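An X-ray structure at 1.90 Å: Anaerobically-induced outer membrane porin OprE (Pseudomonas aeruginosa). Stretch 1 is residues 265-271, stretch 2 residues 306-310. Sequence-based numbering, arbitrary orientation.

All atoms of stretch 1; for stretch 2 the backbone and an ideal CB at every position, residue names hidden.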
# COMPACT_ATOMS: atom_id res chain seq x y z
N VAL A 265 -17.47 -12.99 -3.29
CA VAL A 265 -16.66 -13.94 -2.54
C VAL A 265 -15.22 -13.49 -2.37
O VAL A 265 -14.71 -12.66 -3.13
CB VAL A 265 -16.64 -15.33 -3.21
CG1 VAL A 265 -18.02 -16.00 -3.16
CG2 VAL A 265 -16.14 -15.22 -4.66
N SER A 266 -14.56 -14.07 -1.37
CA SER A 266 -13.15 -13.82 -1.11
C SER A 266 -12.41 -15.13 -1.31
O SER A 266 -12.93 -16.20 -1.02
CB SER A 266 -12.97 -13.39 0.34
OG SER A 266 -11.61 -13.50 0.74
N SER A 267 -11.17 -15.04 -1.78
CA SER A 267 -10.27 -16.18 -1.72
C SER A 267 -10.04 -16.62 -0.27
O SER A 267 -10.06 -15.80 0.65
CB SER A 267 -8.92 -15.85 -2.37
OG SER A 267 -9.08 -15.63 -3.77
N GLY A 268 -9.85 -17.91 -0.08
CA GLY A 268 -9.60 -18.50 1.22
C GLY A 268 -9.59 -20.00 1.00
O GLY A 268 -9.38 -20.46 -0.12
N TYR A 269 -9.81 -20.78 2.06
CA TYR A 269 -9.97 -22.22 1.90
C TYR A 269 -11.11 -22.70 2.78
O TYR A 269 -11.12 -22.46 3.99
CB TYR A 269 -8.68 -23.00 2.17
CG TYR A 269 -8.89 -24.45 1.79
CD1 TYR A 269 -9.03 -24.81 0.45
CD2 TYR A 269 -9.05 -25.43 2.76
CE1 TYR A 269 -9.27 -26.11 0.09
CE2 TYR A 269 -9.30 -26.75 2.40
CZ TYR A 269 -9.42 -27.07 1.06
OH TYR A 269 -9.67 -28.37 0.65
N TYR A 270 -12.08 -23.37 2.17
CA TYR A 270 -13.34 -23.64 2.87
C TYR A 270 -13.67 -25.11 2.90
O TYR A 270 -14.82 -25.47 3.15
CB TYR A 270 -14.49 -22.86 2.21
CG TYR A 270 -14.22 -21.38 2.18
CD1 TYR A 270 -13.43 -20.82 1.17
CD2 TYR A 270 -14.70 -20.53 3.18
CE1 TYR A 270 -13.16 -19.47 1.14
CE2 TYR A 270 -14.42 -19.18 3.17
CZ TYR A 270 -13.66 -18.66 2.15
OH TYR A 270 -13.38 -17.30 2.11
N GLY A 271 -12.67 -25.95 2.65
CA GLY A 271 -12.86 -27.39 2.65
C GLY A 271 -13.28 -27.93 1.29
O GLY A 271 -13.78 -27.19 0.44
N UNK A 306 -9.03 -18.19 10.54
CA UNK A 306 -10.27 -18.05 9.79
C UNK A 306 -10.17 -18.67 8.40
O UNK A 306 -9.07 -18.98 7.93
CB UNK A 306 -10.65 -16.57 9.67
N UNK A 307 -11.30 -18.83 7.74
CA UNK A 307 -11.35 -19.47 6.43
C UNK A 307 -10.97 -18.58 5.24
O UNK A 307 -10.71 -19.09 4.16
CB UNK A 307 -12.76 -20.01 6.20
N UNK A 308 -10.98 -17.26 5.41
CA UNK A 308 -10.69 -16.41 4.25
C UNK A 308 -9.28 -15.83 4.35
O UNK A 308 -8.72 -15.73 5.45
CB UNK A 308 -11.72 -15.28 4.14
N UNK A 309 -8.72 -15.49 3.20
CA UNK A 309 -7.50 -14.68 3.15
C UNK A 309 -7.77 -13.36 3.85
O UNK A 309 -8.91 -12.97 4.11
CB UNK A 309 -7.04 -14.45 1.71
N UNK A 310 -6.70 -12.66 4.19
CA UNK A 310 -6.85 -11.33 4.71
C UNK A 310 -7.38 -10.41 3.61
O UNK A 310 -6.77 -10.35 2.55
CB UNK A 310 -5.52 -10.82 5.27

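The CA atoms of Gly 268 and position 308 lie 3.8 Å apart, at a single beta bridge. Two hydrogen bonds flank it: N of position 309 donates to O of Ser 267 (2.9 Å, N-H...O angle 162°), and N of Tyr 269 donates to O of position 307 (2.8 Å, 149°). The close CA approach depends on Gly 268, where an ideal CB would lie 2.2 Å from O of position 307 and 2.6 Å from CA of position 308.

Position 306 has phi/psi of 108/167, and its ideal CB finds nothing of stretch 1 within 5.5 Å. Stretch 1 therefore sets no requirement, but the positive phi favours glycine. The residue is Gly 306.

At position 307, CA-to-CB points toward stretch 1. The ideal CB lies 3.6 Å from CE2 of Tyr 270 and 3.7 Å from O of Tyr 269, so it meets an aromatic ring beside a carbonyl acceptor. Phi/psi of -81/-18 is open to most residues. An aliphatic group could pack on the tyrosine, while Asn or Ser could address the carbonyl directly and Asp could do so through water. The residue is Asp 307, whose CB packs 3.5 Å from CE2 of Tyr 270; its chi1 is -66° (m). The carboxylate, itself an acceptor, is joined to carbonyls by water: one water donates to O of Tyr 269 (2.8 Å) and weakly to OD1 of Asp 307 (3.4 Å), and a second donates to O of Tyr 270 (2.9 Å) and to OD2 of Asp 307 (3.3 Å). The main-chain O of Asp 307 also lies over one face of the Tyr 270 ring.

Position 308 directs its CB sideways, 3.3 Å from OH of Tyr 270 and 3.8 Å from OG of Ser 266. With atoms this near the CB, a small residue such as Ala, Ser or Cys would suit, although the visible atoms do not exclude a longer chain directed away from them. The residue is Ser 308, with chi1 of 86° (p). Its OG donates to O of position 309 (2.8 Å) and is also hydrogen-bonded elsewhere in the structure.

At position 309, CA-to-CB again points toward stretch 1, with the ideal CB 3.5 Å from O of Ser 267. Stretch 1 offers no charged side chain here, and a short polar or small aliphatic residue would be reasonable. The residue is Asp 309, with chi1 of -64° (m). Its OD2 comes within 3.3 Å of CB of Ser 267, and OD1 lies 3.4 Å from CA of Gly 268; these are packing contacts, and OD1 is hydrogen-bonded elsewhere in the structure.

Position 310 points its CB away, with nothing of stretch 1 within 5.5 Å, so many residues would be compatible. The residue is Phe 310, whose CB is 8.0 Å from OG of Ser 266.

Stretch 2 (306-310) GDSDF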
# COMPACT_ATOMS: atom_id res chain seq x y z
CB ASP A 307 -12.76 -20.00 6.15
CG ASP A 307 -13.15 -21.12 7.07
OD1 ASP A 307 -12.25 -21.78 7.64
OD2 ASP A 307 -14.38 -21.35 7.21
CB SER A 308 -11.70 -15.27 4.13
OG SER A 308 -11.31 -14.15 4.93
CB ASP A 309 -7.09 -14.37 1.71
CG ASP A 309 -6.70 -15.60 0.91
OD1 ASP A 309 -6.66 -16.74 1.45
OD2 ASP A 309 -6.43 -15.41 -0.29
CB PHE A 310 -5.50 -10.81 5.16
CG PHE A 310 -5.53 -9.38 5.61
CD1 PHE A 310 -6.08 -9.04 6.84
CD2 PHE A 310 -5.00 -8.37 4.80
CE1 PHE A 310 -6.10 -7.72 7.27
CE2 PHE A 310 -5.02 -7.06 5.22
CZ PHE A 310 -5.57 -6.73 6.46
O HOH W 1 -11.51 -24.59 5.82
O HOH W 2 -15.11 -24.16 5.68
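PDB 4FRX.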